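Local coordinates for putative uncharacterized protein (Trypanosoma congolense, PDB 4E40), which is the haptoglobin-haemoglobin receptor of this trypanosome, an elongated helical-bundle cell-surface protein that probably captures the host haptoglobin-haemoglobin complex for haem uptake, at residues Ile5-Glu10 with Pro183-Asp188; Glu20-Leu25 with Lys139-Leu144; Asp55-Gly60 with His96-Val101; Ala69-Val74 with Lys86-Ala91; Ile116-Gly121 with Lys210-Arg215. One frame throughout, in Å; residues are numbered along the deposited sequence. Where two conformers were deposited one is given.

Contact 1: residues Ile5-Glu10 with Pro183-Asp188; sequences IKVELE and PGVKED. Unlike the reference sequence in segment 5-10: Glu10 (reference Lys).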
# COMPACT_ATOMS: atom_id res chain seq x y z
N ILE A 5 3.01 -34.21 -9.82
CA ILE A 5 1.65 -34.52 -9.48
C ILE A 5 1.42 -36.02 -9.85
O ILE A 5 1.82 -36.46 -10.96
CB ILE A 5 0.70 -33.61 -10.28
CG1 ILE A 5 0.86 -32.15 -9.77
CG2 ILE A 5 -0.76 -34.02 -10.08
CD1 ILE A 5 0.43 -31.06 -10.78
N LYS A 6 0.77 -36.76 -8.95
CA LYS A 6 0.61 -38.23 -9.15
C LYS A 6 -0.76 -38.61 -9.66
O LYS A 6 -0.89 -39.56 -10.39
CB LYS A 6 1.00 -38.99 -7.88
CG LYS A 6 2.53 -38.97 -7.71
CD LYS A 6 3.06 -39.90 -6.63
CE LYS A 6 4.58 -39.80 -6.51
NZ LYS A 6 5.03 -38.53 -5.88
N VAL A 7 -1.76 -37.79 -9.35
CA VAL A 7 -3.11 -38.00 -9.84
C VAL A 7 -3.14 -37.91 -11.40
O VAL A 7 -2.42 -37.12 -11.98
CB VAL A 7 -4.08 -37.02 -9.12
CG1 VAL A 7 -3.54 -36.76 -7.71
CG2 VAL A 7 -4.20 -35.67 -9.82
N GLU A 8 -3.85 -38.81 -12.06
CA GLU A 8 -3.88 -38.77 -13.53
C GLU A 8 -5.18 -38.10 -14.00
O GLU A 8 -6.19 -38.20 -13.31
CB GLU A 8 -3.81 -40.17 -14.11
CG GLU A 8 -2.40 -40.71 -14.17
CD GLU A 8 -2.33 -41.84 -15.16
OE1 GLU A 8 -3.08 -42.84 -15.00
OE2 GLU A 8 -1.52 -41.72 -16.10
N LEU A 9 -5.15 -37.34 -15.09
CA LEU A 9 -6.39 -36.67 -15.55
C LEU A 9 -7.24 -37.80 -16.17
O LEU A 9 -6.73 -38.59 -16.98
CB LEU A 9 -6.06 -35.54 -16.54
CG LEU A 9 -5.20 -34.39 -15.94
CD1 LEU A 9 -4.62 -33.45 -16.97
CD2 LEU A 9 -6.04 -33.59 -14.94
N GLU A 10 -8.50 -37.87 -15.76
CA GLU A 10 -9.30 -39.09 -15.96
C GLU A 10 -10.21 -38.98 -17.17
O GLU A 10 -10.72 -39.98 -17.69
CB GLU A 10 -10.13 -39.29 -14.69
CG GLU A 10 -10.86 -40.59 -14.56
CD GLU A 10 -11.79 -40.66 -13.33
OE1 GLU A 10 -11.93 -39.68 -12.58
OE2 GLU A 10 -12.39 -41.73 -13.10
N PRO A 183 -10.38 -31.30 -7.73
CA PRO A 183 -10.09 -31.54 -6.32
C PRO A 183 -8.92 -32.51 -6.13
O PRO A 183 -8.16 -32.34 -5.16
CB PRO A 183 -11.44 -32.09 -5.77
CG PRO A 183 -12.19 -32.60 -6.99
CD PRO A 183 -11.77 -31.66 -8.10
N GLY A 184 -8.71 -33.47 -7.04
CA GLY A 184 -7.59 -34.39 -6.89
C GLY A 184 -6.26 -33.69 -7.03
O GLY A 184 -5.33 -33.92 -6.24
N VAL A 185 -6.16 -32.78 -7.99
CA VAL A 185 -4.93 -32.00 -8.17
C VAL A 185 -4.73 -31.00 -7.03
O VAL A 185 -3.62 -30.82 -6.53
CB VAL A 185 -4.90 -31.26 -9.56
CG1 VAL A 185 -3.77 -30.22 -9.66
CG2 VAL A 185 -4.84 -32.27 -10.74
N LYS A 186 -5.83 -30.36 -6.62
CA LYS A 186 -5.78 -29.36 -5.54
C LYS A 186 -5.15 -29.97 -4.28
O LYS A 186 -4.39 -29.28 -3.57
CB LYS A 186 -7.20 -28.92 -5.24
CG LYS A 186 -7.29 -27.93 -4.07
CD LYS A 186 -8.71 -27.42 -3.92
CE LYS A 186 -8.79 -26.61 -2.65
NZ LYS A 186 -10.23 -26.36 -2.30
N GLU A 187 -5.48 -31.25 -4.01
CA GLU A 187 -5.04 -31.94 -2.80
C GLU A 187 -3.77 -32.77 -2.97
O GLU A 187 -3.28 -33.34 -2.00
CB GLU A 187 -6.17 -32.85 -2.28
CG GLU A 187 -7.47 -32.15 -1.95
CD GLU A 187 -7.29 -31.05 -0.94
OE1 GLU A 187 -7.95 -30.00 -1.05
OE2 GLU A 187 -6.47 -31.26 -0.02
N ASP A 188 -3.22 -32.84 -4.19
CA ASP A 188 -2.03 -33.67 -4.43
C ASP A 188 -0.81 -33.10 -3.66
O ASP A 188 -0.57 -31.90 -3.69
CB ASP A 188 -1.75 -33.72 -5.92
CG ASP A 188 -0.57 -34.63 -6.27
OD1 ASP A 188 0.62 -34.27 -5.99
OD2 ASP A 188 -0.88 -35.70 -6.83
O HOH W 1 2.60 -36.09 -5.97
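Asp188 reaches across to the loop Ile5-Glu10, and its contacts change from apolar at the root to polar at the tip. CB lies 4.0 Å from CG1 of Val7. CG, anti to the backbone N (chi1 -177°), comes within 3.9 Å of CG2 of Ile5, the side chains crossing obliquely. OD2 accepts a hydrogen bond from the backbone N of Lys6 at 2.9 Å, almost straight (162°), which arrives on the syn side but 32° out of the carboxylate plane; a weak second one comes from the backbone N of Val7 at 3.4 Å, and CG1 of Val7 lies 3.0 Å from OD2. This loop precedes helix 12-26, and the carboxylate thereby ties it to the segment Pro183-Asp188, which carries the short helix 183-187, in a largely helical receptor. OD1 turns to other partners, the N of Ala190 in an Asx turn and a water 2.7 Å from OD1 that is held only weakly by NZ of Lys6. That lysine's charge may favour the ionised acid. Next to the polar pair, the side chains of Val7 and Val185 cross at about a right angle, CG2 to CG2 at 3.6 Å, while Val185 also rests on Leu21 and Leu143.

Contact 2: residues Glu20-Leu25 with Lys139-Leu144; sequences ELRAQL and KVSNLL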
# COMPACT_ATOMS: atom_id res chain seq x y z
N GLU A 20 -7.16 -24.88 -18.05
CA GLU A 20 -7.52 -23.56 -17.48
C GLU A 20 -6.70 -23.27 -16.21
O GLU A 20 -6.27 -22.14 -16.00
CB GLU A 20 -9.02 -23.46 -17.18
CG GLU A 20 -9.45 -22.11 -16.56
CD GLU A 20 -9.02 -20.91 -17.39
OE1 GLU A 20 -8.74 -21.08 -18.61
OE2 GLU A 20 -8.92 -19.79 -16.84
N LEU A 21 -6.54 -24.26 -15.34
CA LEU A 21 -5.75 -24.06 -14.12
C LEU A 21 -4.32 -23.63 -14.47
O LEU A 21 -3.77 -22.73 -13.83
CB LEU A 21 -5.69 -25.34 -13.29
CG LEU A 21 -4.87 -25.33 -12.00
CD1 LEU A 21 -5.32 -24.22 -11.04
CD2 LEU A 21 -4.84 -26.68 -11.28
N ARG A 22 -3.71 -24.32 -15.45
CA ARG A 22 -2.34 -23.96 -15.82
C ARG A 22 -2.28 -22.51 -16.29
O ARG A 22 -1.31 -21.79 -15.92
CB ARG A 22 -1.84 -24.90 -16.93
CG ARG A 22 -0.33 -24.77 -17.20
CD ARG A 22 -0.07 -23.89 -18.45
NE ARG A 22 -0.69 -24.43 -19.66
CZ ARG A 22 -0.25 -25.48 -20.39
NH1 ARG A 22 0.87 -26.14 -20.07
NH2 ARG A 22 -0.93 -25.89 -21.46
N ALA A 23 -3.24 -22.07 -17.10
CA ALA A 23 -3.27 -20.67 -17.58
C ALA A 23 -3.42 -19.69 -16.42
O ALA A 23 -2.75 -18.63 -16.41
CB ALA A 23 -4.36 -20.43 -18.61
N GLN A 24 -4.20 -20.08 -15.39
CA GLN A 24 -4.31 -19.20 -14.20
C GLN A 24 -3.00 -19.14 -13.40
O GLN A 24 -2.57 -18.08 -12.98
CB GLN A 24 -5.40 -19.70 -13.24
CG GLN A 24 -6.80 -19.74 -13.83
CD GLN A 24 -7.63 -18.56 -13.58
OE1 GLN A 24 -8.21 -18.00 -14.55
NE2 GLN A 24 -7.56 -18.03 -12.40
N LEU A 25 -2.36 -20.31 -13.17
CA LEU A 25 -1.12 -20.35 -12.40
C LEU A 25 -0.07 -19.51 -13.13
O LEU A 25 0.65 -18.74 -12.48
CB LEU A 25 -0.64 -21.82 -12.24
CG LEU A 25 -1.61 -22.62 -11.31
CD1 LEU A 25 -1.31 -24.11 -11.48
CD2 LEU A 25 -1.53 -22.19 -9.84
N LYS A 139 4.54 -27.68 -12.82
CA LYS A 139 4.04 -29.02 -12.51
C LYS A 139 2.71 -29.43 -13.18
O LYS A 139 2.50 -30.59 -13.58
CB LYS A 139 3.90 -29.21 -11.01
CG LYS A 139 5.24 -29.04 -10.30
CD LYS A 139 5.17 -29.46 -8.86
CE LYS A 139 6.54 -29.32 -8.17
NZ LYS A 139 6.57 -30.14 -6.93
N VAL A 140 1.80 -28.45 -13.29
CA VAL A 140 0.57 -28.70 -14.00
C VAL A 140 0.86 -28.84 -15.50
O VAL A 140 0.20 -29.63 -16.17
CB VAL A 140 -0.53 -27.61 -13.71
CG1 VAL A 140 -1.81 -27.84 -14.55
CG2 VAL A 140 -0.83 -27.65 -12.20
N SER A 141 1.82 -28.08 -16.04
CA SER A 141 2.18 -28.23 -17.46
C SER A 141 2.72 -29.64 -17.68
O SER A 141 2.42 -30.25 -18.74
CB SER A 141 3.24 -27.23 -17.90
OG SER A 141 2.71 -25.91 -17.93
N ASN A 142 3.50 -30.17 -16.72
CA ASN A 142 4.01 -31.55 -16.85
C ASN A 142 2.88 -32.54 -16.91
O ASN A 142 2.93 -33.52 -17.70
CB ASN A 142 5.01 -31.92 -15.76
CG ASN A 142 6.26 -31.10 -15.82
OD1 ASN A 142 6.56 -30.46 -16.86
ND2 ASN A 142 7.03 -31.11 -14.72
N LEU A 143 1.88 -32.34 -16.05
CA LEU A 143 0.71 -33.20 -15.99
C LEU A 143 -0.03 -33.19 -17.32
O LEU A 143 -0.42 -34.26 -17.84
CB LEU A 143 -0.20 -32.78 -14.81
CG LEU A 143 -1.47 -33.58 -14.64
CD1 LEU A 143 -1.21 -34.99 -14.09
CD2 LEU A 143 -2.45 -32.80 -13.73
N LEU A 144 -0.16 -32.02 -17.94
CA LEU A 144 -0.83 -31.91 -19.24
C LEU A 144 0.01 -32.53 -20.39
O LEU A 144 -0.58 -33.16 -21.26
CB LEU A 144 -1.12 -30.44 -19.52
CG LEU A 144 -2.28 -29.84 -18.70
CD1 LEU A 144 -2.19 -28.33 -18.73
CD2 LEU A 144 -3.58 -30.28 -19.40
O HOH W 2 1.99 -28.76 -21.07
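Arg22 lies over Leu144 and alongside Ser141, pairing an apolar contact on a guanidinium face with a polar one at its edge. CD1 of Leu144 sits over the centre of that face, 3.8 Å from CZ. At the edge, NH1 donates to OG of Ser141 at 2.8 Å; the acceptor is 2° out of the guanidinium plane and the N-H...O angle is 159°. OG is bonded to Ala137 O. A water, also in the plane, accepts from NH1 and donates to the carbonyl O of Ser141, so one nitrogen is linked twice to one residue. CG is anti to the backbone N, and the chain, bent at chi2 and chi3, curves round OG of Ser141. NH2 makes a weak hydrogen bond to Ser163 O, and Glu164 is a long, weak ion-pair partner of NH1. CG1 of Val140 packs on CB of Arg22 at 3.8 Å; the other branch, CG2, meets CD1 of Leu25 at 3.6 Å, side chains crossing at about a right angle. Arg22 also touches Cys162, disulfide-bonded to Cys19 on the same helix. With axes 9.4 Å apart and 154° from parallel, this is buried antiparallel helix packing at one end of an elongated helical bundle.

Contact 3: residues Asp55-Gly60 with His96-Val101; sequences DILAKG and HALEHV. Unlike the reference sequence in segment 55-60: Asp55 (reference Glu).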
# COMPACT_ATOMS: atom_id res chain seq x y z
N ASP A 55 8.98 20.69 6.26
CA ASP A 55 9.05 22.09 5.88
C ASP A 55 8.01 22.86 6.68
O ASP A 55 8.30 23.92 7.20
CB ASP A 55 8.77 22.29 4.38
CG ASP A 55 9.02 23.74 3.92
OD1 ASP A 55 10.14 24.26 4.13
OD2 ASP A 55 8.12 24.37 3.34
N ILE A 56 6.81 22.28 6.76
CA ILE A 56 5.71 22.90 7.53
C ILE A 56 6.14 23.13 8.99
O ILE A 56 5.91 24.22 9.53
CB ILE A 56 4.44 22.02 7.46
CG1 ILE A 56 3.86 22.24 6.07
CG2 ILE A 56 3.43 22.46 8.53
CD1 ILE A 56 2.80 21.21 5.76
N LEU A 57 6.81 22.13 9.57
CA LEU A 57 7.24 22.24 10.96
C LEU A 57 8.30 23.33 11.11
O LEU A 57 8.26 24.08 12.06
CB LEU A 57 7.82 20.90 11.44
CG LEU A 57 7.95 20.90 12.97
CD1 LEU A 57 6.74 21.38 13.80
CD2 LEU A 57 8.34 19.50 13.42
N ALA A 58 9.24 23.37 10.19
CA ALA A 58 10.30 24.41 10.26
C ALA A 58 9.69 25.82 10.12
O ALA A 58 10.03 26.72 10.88
CB ALA A 58 11.33 24.11 9.18
N LYS A 59 8.73 26.00 9.18
CA LYS A 59 8.10 27.34 9.08
C LYS A 59 7.32 27.71 10.33
O LYS A 59 7.27 28.86 10.72
CB LYS A 59 7.16 27.37 7.85
CG LYS A 59 7.91 27.44 6.54
CD LYS A 59 6.92 27.32 5.38
CE LYS A 59 7.50 27.58 3.98
NZ LYS A 59 8.99 27.53 3.99
N GLY A 60 6.65 26.71 10.93
CA GLY A 60 5.92 26.93 12.18
C GLY A 60 6.84 27.31 13.36
O GLY A 60 6.54 28.29 14.08
N HIS A 96 -0.20 28.18 20.29
CA HIS A 96 -1.23 27.14 20.38
C HIS A 96 -1.45 26.43 19.06
O HIS A 96 -1.60 25.21 19.02
CB HIS A 96 -2.56 27.74 20.87
CG HIS A 96 -2.44 28.35 22.22
ND1 HIS A 96 -3.33 29.25 22.69
CD2 HIS A 96 -1.52 28.14 23.22
CE1 HIS A 96 -2.95 29.65 23.92
NE2 HIS A 96 -1.86 28.95 24.25
N ALA A 97 -1.37 27.18 17.96
CA ALA A 97 -1.56 26.61 16.62
C ALA A 97 -0.39 25.68 16.28
O ALA A 97 -0.56 24.61 15.68
CB ALA A 97 -1.71 27.69 15.53
N LEU A 98 0.83 26.09 16.70
CA LEU A 98 1.95 25.20 16.50
C LEU A 98 1.82 23.87 17.22
O LEU A 98 2.28 22.87 16.70
CB LEU A 98 3.29 25.96 16.94
CG LEU A 98 4.55 25.08 16.70
CD1 LEU A 98 4.85 24.85 15.22
CD2 LEU A 98 5.74 25.79 17.36
N GLU A 99 1.21 23.82 18.42
CA GLU A 99 0.97 22.49 19.02
C GLU A 99 0.15 21.59 18.10
O GLU A 99 0.43 20.41 17.99
CB GLU A 99 0.22 22.67 20.35
CG GLU A 99 1.02 23.39 21.45
CD GLU A 99 0.13 23.62 22.69
OE1 GLU A 99 -0.30 22.63 23.25
OE2 GLU A 99 -0.15 24.79 22.99
N HIS A 100 -0.79 22.22 17.35
CA HIS A 100 -1.55 21.39 16.41
C HIS A 100 -0.80 21.05 15.14
O HIS A 100 -0.94 19.96 14.64
CB HIS A 100 -2.90 22.05 16.06
CG HIS A 100 -3.69 22.42 17.25
ND1 HIS A 100 -4.10 21.49 18.20
CD2 HIS A 100 -4.23 23.63 17.61
CE1 HIS A 100 -4.83 22.13 19.14
NE2 HIS A 100 -4.93 23.44 18.78
N VAL A 101 0.02 21.98 14.65
CA VAL A 101 0.94 21.66 13.56
C VAL A 101 1.74 20.40 13.90
O VAL A 101 1.83 19.45 13.12
CB VAL A 101 1.92 22.81 13.24
CG1 VAL A 101 2.95 22.35 12.14
CG2 VAL A 101 1.14 24.01 12.67
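CG of Leu98 and CG1 of Val101 each stand anti to their own backbone N (chi1 -178° and 175°). In Leu98 this points CG toward helix 28-73, and CD1 then reaches Gly60; in Val101 it puts CG1 in the equivalent place, facing Ile56 and Leu57. CD1 of Leu98 comes to rest on bare main chain, 3.7 Å from atom C of Gly60 and 3.8 Å from CA of Gly60. The glycine has no side chain in the way, and the leucine methyl lies directly against the helix backbone, the CA atoms of Leu98 and Gly60 being 6.1 Å apart.

One turn along, Val101 fits between two neighbours. Its CG1 meets CG2 of Ile56 at 3.6 Å, the side chains meeting at a slant, and the same methyl lies 4.2 Å from CD1 of Leu57. That CD1 also touches CD1 of Leu98, again at 4.2 Å, where the two leucines cross at about a right angle. Leu57 therefore spans both residues of the opposite helix and lies nearer the outside, while Ile56 is buried and leans on Leu230 of helix 192-246. Val101 in turn touches Gln229 of that third helix. The side-chain contacts are apolar, and the fit rests on van der Waals packing.

Ile56 also lies about 4 Å, side chain to side chain, from Lys52, a residue that binds haem b in another structure of this protein. The helix axes are 10.2 Å apart and run 164° from parallel: antiparallel packing of two long helices in a three-helix bundle, with the haem site nearby.

Contact 4: residues Ala69-Val74 with Lys86-Ala91; sequences AAVDRV and KVRKAA. Unlike the reference sequence in segment 69-74: Asp72 (reference Asn).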
# COMPACT_ATOMS: atom_id res chain seq x y z
N ALA A 69 9.66 36.64 20.11
CA ALA A 69 10.55 37.83 20.13
C ALA A 69 9.76 39.15 20.23
O ALA A 69 10.18 40.07 20.96
CB ALA A 69 11.55 37.82 18.98
N ALA A 70 8.59 39.22 19.54
CA ALA A 70 7.67 40.39 19.59
C ALA A 70 7.10 40.60 21.00
O ALA A 70 7.10 41.74 21.51
CB ALA A 70 6.58 40.29 18.51
N VAL A 71 6.74 39.52 21.69
CA VAL A 71 6.30 39.58 23.08
C VAL A 71 7.45 40.11 23.96
O VAL A 71 7.20 40.97 24.79
CB VAL A 71 5.90 38.22 23.61
CG1 VAL A 71 5.66 38.29 25.12
CG2 VAL A 71 4.63 37.73 22.87
N ASP A 72 8.66 39.58 23.76
CA ASP A 72 9.76 40.07 24.61
C ASP A 72 9.93 41.59 24.38
O ASP A 72 10.18 42.39 25.35
CB ASP A 72 11.07 39.30 24.32
CG ASP A 72 12.25 39.82 25.17
OD1 ASP A 72 12.31 39.46 26.37
OD2 ASP A 72 13.09 40.66 24.70
N ARG A 73 9.83 42.05 23.12
CA ARG A 73 10.03 43.52 22.83
C ARG A 73 9.09 44.41 23.59
O ARG A 73 9.42 45.56 23.93
CB ARG A 73 9.87 43.83 21.33
CG ARG A 73 11.05 43.44 20.46
CD ARG A 73 12.36 43.84 21.10
NE ARG A 73 12.86 45.17 20.72
CZ ARG A 73 13.90 45.38 19.92
NH1 ARG A 73 14.57 44.36 19.39
NH2 ARG A 73 14.29 46.64 19.65
N VAL A 74 7.90 43.88 23.92
CA VAL A 74 6.89 44.69 24.63
C VAL A 74 6.78 44.31 26.11
O VAL A 74 5.82 44.69 26.80
CB VAL A 74 5.47 44.66 23.93
CG1 VAL A 74 5.51 45.28 22.54
CG2 VAL A 74 4.83 43.28 23.97
N LYS A 86 -2.58 43.09 22.05
CA LYS A 86 -2.80 42.39 20.79
C LYS A 86 -1.56 41.55 20.52
O LYS A 86 -1.65 40.43 20.06
CB LYS A 86 -3.06 43.34 19.64
CG LYS A 86 -4.34 44.15 19.85
CD LYS A 86 -4.54 45.10 18.70
CE LYS A 86 -5.88 45.85 18.82
NZ LYS A 86 -5.90 47.10 18.02
N VAL A 87 -0.37 42.07 20.86
CA VAL A 87 0.83 41.27 20.60
C VAL A 87 0.86 39.96 21.41
O VAL A 87 1.12 38.89 20.87
CB VAL A 87 2.11 42.09 20.96
CG1 VAL A 87 3.38 41.22 20.86
CG2 VAL A 87 2.18 43.27 20.00
N ARG A 88 0.57 40.07 22.71
CA ARG A 88 0.63 38.91 23.61
C ARG A 88 -0.44 37.90 23.20
O ARG A 88 -0.18 36.69 23.19
CB ARG A 88 0.43 39.32 25.08
CG ARG A 88 1.66 40.12 25.60
CD ARG A 88 1.22 41.08 26.70
NE ARG A 88 2.38 41.91 27.04
CZ ARG A 88 2.34 43.08 27.67
NH1 ARG A 88 3.49 43.70 27.90
NH2 ARG A 88 1.18 43.65 28.06
N LYS A 89 -1.62 38.40 22.83
CA LYS A 89 -2.68 37.44 22.46
C LYS A 89 -2.38 36.74 21.16
O LYS A 89 -2.61 35.51 21.04
CB LYS A 89 -4.02 38.16 22.32
CG LYS A 89 -4.61 38.59 23.66
CD LYS A 89 -5.91 39.35 23.42
CE LYS A 89 -6.21 40.22 24.61
NZ LYS A 89 -7.37 41.14 24.38
N ALA A 90 -1.89 37.50 20.17
CA ALA A 90 -1.53 36.90 18.89
C ALA A 90 -0.42 35.87 19.04
O ALA A 90 -0.42 34.82 18.43
CB ALA A 90 -1.13 37.98 17.89
N ALA A 91 0.61 36.22 19.82
CA ALA A 91 1.68 35.24 20.02
C ALA A 91 1.23 33.96 20.72
O ALA A 91 1.70 32.87 20.41
CB ALA A 91 2.82 35.91 20.84
O HOH W 3 5.14 41.35 26.68
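This is a buried apolar contact with a polar flank bridged by a water, between the last turn of helix 28-73 and the early turns of helix 82-147, close to the connection that joins them. Val87 is central to the packing. Its CG1 lies 3.8 Å from the carbonyl carbon of Ala70 and 4.0 Å from CG2 of Val74, the two valines reaching toward each other tip to tip. Val74 is the first residue to leave helical backbone angles, and its CG2 stands between the backbone N and the carbonyl carbon (chi1 -63° for CG1), facing Val87. Packing is tightest one turn back, where CG2 of Val71 meets CB of Ala91 at 3.3 Å, closer than a usual van der Waals contact and consistent with the close axis distance of 9.1 Å.

On the flank, the extended chain of Arg88 passes Val74 at a slant. A water in the plane of its guanidinium accepts from NE at 2.8 Å and donates to the carbonyl O of Val71, also at 2.8 Å. The remaining nitrogens turn to the connecting loop, NH1 to the O of Leu77 and NH2 to the O of Asp78. One arginine thus links helix, helix end and loop. Ser244 of helix 192-246 lies close by, touching Val74 and bonded to Ala70 O. The arrangement is that of an antiparallel helical hairpin, with Arg88 bonded to its connecting loop.

Contact 5: residues Ile116-Gly121 with Lys210-Arg215; sequences IELTAG and KSVEQR. Unlike the reference sequence in segment 116-121: Ile116 (reference Thr).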
# COMPACT_ATOMS: atom_id res chain seq x y z
N ILE A 116 5.59 2.52 4.51
CA ILE A 116 6.90 1.87 4.25
C ILE A 116 6.79 0.42 4.70
O ILE A 116 7.19 -0.50 3.94
CB ILE A 116 8.05 2.61 4.98
CG1 ILE A 116 8.33 3.96 4.27
CG2 ILE A 116 9.30 1.70 5.08
CD1 ILE A 116 9.23 4.92 5.10
N GLU A 117 6.27 0.19 5.92
CA GLU A 117 6.17 -1.21 6.44
C GLU A 117 5.24 -2.08 5.58
O GLU A 117 5.57 -3.24 5.20
CB GLU A 117 5.66 -1.17 7.91
CG GLU A 117 5.37 -2.58 8.49
CD GLU A 117 4.36 -2.53 9.68
OE1 GLU A 117 3.75 -1.46 9.98
OE2 GLU A 117 4.17 -3.59 10.32
N LEU A 118 4.09 -1.51 5.19
CA LEU A 118 3.07 -2.28 4.42
C LEU A 118 3.58 -2.59 3.06
O LEU A 118 3.33 -3.70 2.54
CB LEU A 118 1.80 -1.40 4.28
CG LEU A 118 1.02 -1.33 5.60
CD1 LEU A 118 0.04 -0.19 5.43
CD2 LEU A 118 0.27 -2.64 5.78
N THR A 119 4.32 -1.64 2.47
CA THR A 119 4.80 -1.86 1.09
C THR A 119 5.91 -2.90 1.06
O THR A 119 5.97 -3.75 0.15
CB THR A 119 5.24 -0.54 0.45
OG1 THR A 119 4.11 0.34 0.44
CG2 THR A 119 5.68 -0.78 -1.00
N ALA A 120 6.78 -2.90 2.08
CA ALA A 120 7.82 -3.95 2.19
C ALA A 120 7.18 -5.33 2.35
O ALA A 120 7.59 -6.32 1.70
CB ALA A 120 8.76 -3.62 3.39
N GLY A 121 6.11 -5.40 3.16
CA GLY A 121 5.41 -6.71 3.32
C GLY A 121 4.74 -7.11 2.02
O GLY A 121 4.79 -8.28 1.63
N LYS A 210 -4.55 -2.24 -0.30
CA LYS A 210 -5.75 -1.47 0.11
C LYS A 210 -5.39 -0.63 1.34
O LYS A 210 -5.76 0.56 1.40
CB LYS A 210 -6.93 -2.35 0.41
CG LYS A 210 -7.56 -2.88 -0.86
CD LYS A 210 -8.64 -3.88 -0.55
CE LYS A 210 -9.29 -4.32 -1.85
NZ LYS A 210 -10.08 -5.56 -1.67
N SER A 211 -4.70 -1.25 2.30
CA SER A 211 -4.25 -0.54 3.51
C SER A 211 -3.33 0.63 3.15
O SER A 211 -3.48 1.73 3.72
CB SER A 211 -3.55 -1.49 4.49
OG SER A 211 -4.46 -2.42 5.08
N VAL A 212 -2.39 0.43 2.23
CA VAL A 212 -1.50 1.52 1.78
C VAL A 212 -2.29 2.72 1.26
O VAL A 212 -1.99 3.88 1.61
CB VAL A 212 -0.46 1.06 0.71
CG1 VAL A 212 0.21 2.24 -0.01
CG2 VAL A 212 0.58 0.20 1.38
N GLU A 213 -3.30 2.44 0.44
CA GLU A 213 -4.03 3.51 -0.17
C GLU A 213 -4.90 4.23 0.90
O GLU A 213 -5.09 5.45 0.76
CB GLU A 213 -4.81 2.97 -1.41
CG GLU A 213 -3.93 2.42 -2.55
CD GLU A 213 -4.61 1.42 -3.51
OE1 GLU A 213 -5.70 0.91 -3.20
OE2 GLU A 213 -4.08 1.17 -4.63
N GLN A 214 -5.37 3.53 1.95
CA GLN A 214 -6.12 4.13 3.05
C GLN A 214 -5.18 4.95 3.93
O GLN A 214 -5.51 6.12 4.29
CB GLN A 214 -6.75 3.10 3.95
CG GLN A 214 -7.96 2.36 3.41
CD GLN A 214 -8.72 1.69 4.54
OE1 GLN A 214 -8.16 0.92 5.33
NE2 GLN A 214 -10.01 2.01 4.65
N ARG A 215 -4.01 4.40 4.30
CA ARG A 215 -3.03 5.26 5.06
C ARG A 215 -2.62 6.51 4.25
O ARG A 215 -2.33 7.58 4.81
CB ARG A 215 -1.74 4.47 5.49
CG ARG A 215 -1.92 3.11 6.17
CD ARG A 215 -2.57 3.02 7.54
NE ARG A 215 -4.01 3.28 7.57
CZ ARG A 215 -5.00 2.41 7.35
NH1 ARG A 215 -6.25 2.84 7.46
NH2 ARG A 215 -4.77 1.13 7.02
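Helices 82-147 and 192-246 run antiparallel here, their local axes 9.4 Å apart and 162° from parallel, with Leu118 opposite Val212. The leucine carries most of the contact. Its CB meets CG2 of Val212 at 3.5 Å, and farther out CD1 lies 3.9 Å from CB of Ser211 and equally 3.9 Å from CG of Arg215, whose side chain it crosses at about a right angle. CG of Leu118 is anti to the carbonyl carbon (chi1 -75°). Both of its methyls, CD1 and CD2, approach CB of Ser211.

CG2 of Val212 is shared: besides the leucine it touches OG1 of Thr119 at 3.7 Å, the two side chains again at about a right angle. That hydroxyl is bonded to the O of Ile115 on its own helix, and its contact with the valine methyl is a van der Waals one.

Arg215 presents only its aliphatic part here. After CG the chain bends at chi2 and chi3, and NH1 forms a salt bridge with Glu218, while CB of Gln214 lies 3.5 Å above one face of the Arg215 guanidinium, toward its rim. On the far flank, helix 28-73 closes in, Thr119 touching Asn43. Val212 also touches Arg42, a residue that binds haem b in another structure of the protein, which places this antiparallel packing at the middle of a three-helix bundle, beside the haem site.

In the fold
The five contacts sample a long, narrow bundle almost end to end. Contacts 3 and 4 join helix 28-73 to helix 82-147, their centres about 18 Å apart, with contact 4 nested inside the loop closed by contact 3. Contact 5 lies near the centre of the chain, about 27 Å between centres from contact 3. Contacts 1 and 2 occupy the opposite end; they touch, through Leu143 against Val7 and Val185, with centres about 11 Å apart. Helix 82-147 takes part in contacts 2 to 5. The segments of contact 5 alternate with those of contacts 1 and 2, and contact 2 is nested within contact 1. The widest separation, about 81 Å between the centres of contacts 1 and 4, reflects an extended shape, consistent with a cell-surface receptor.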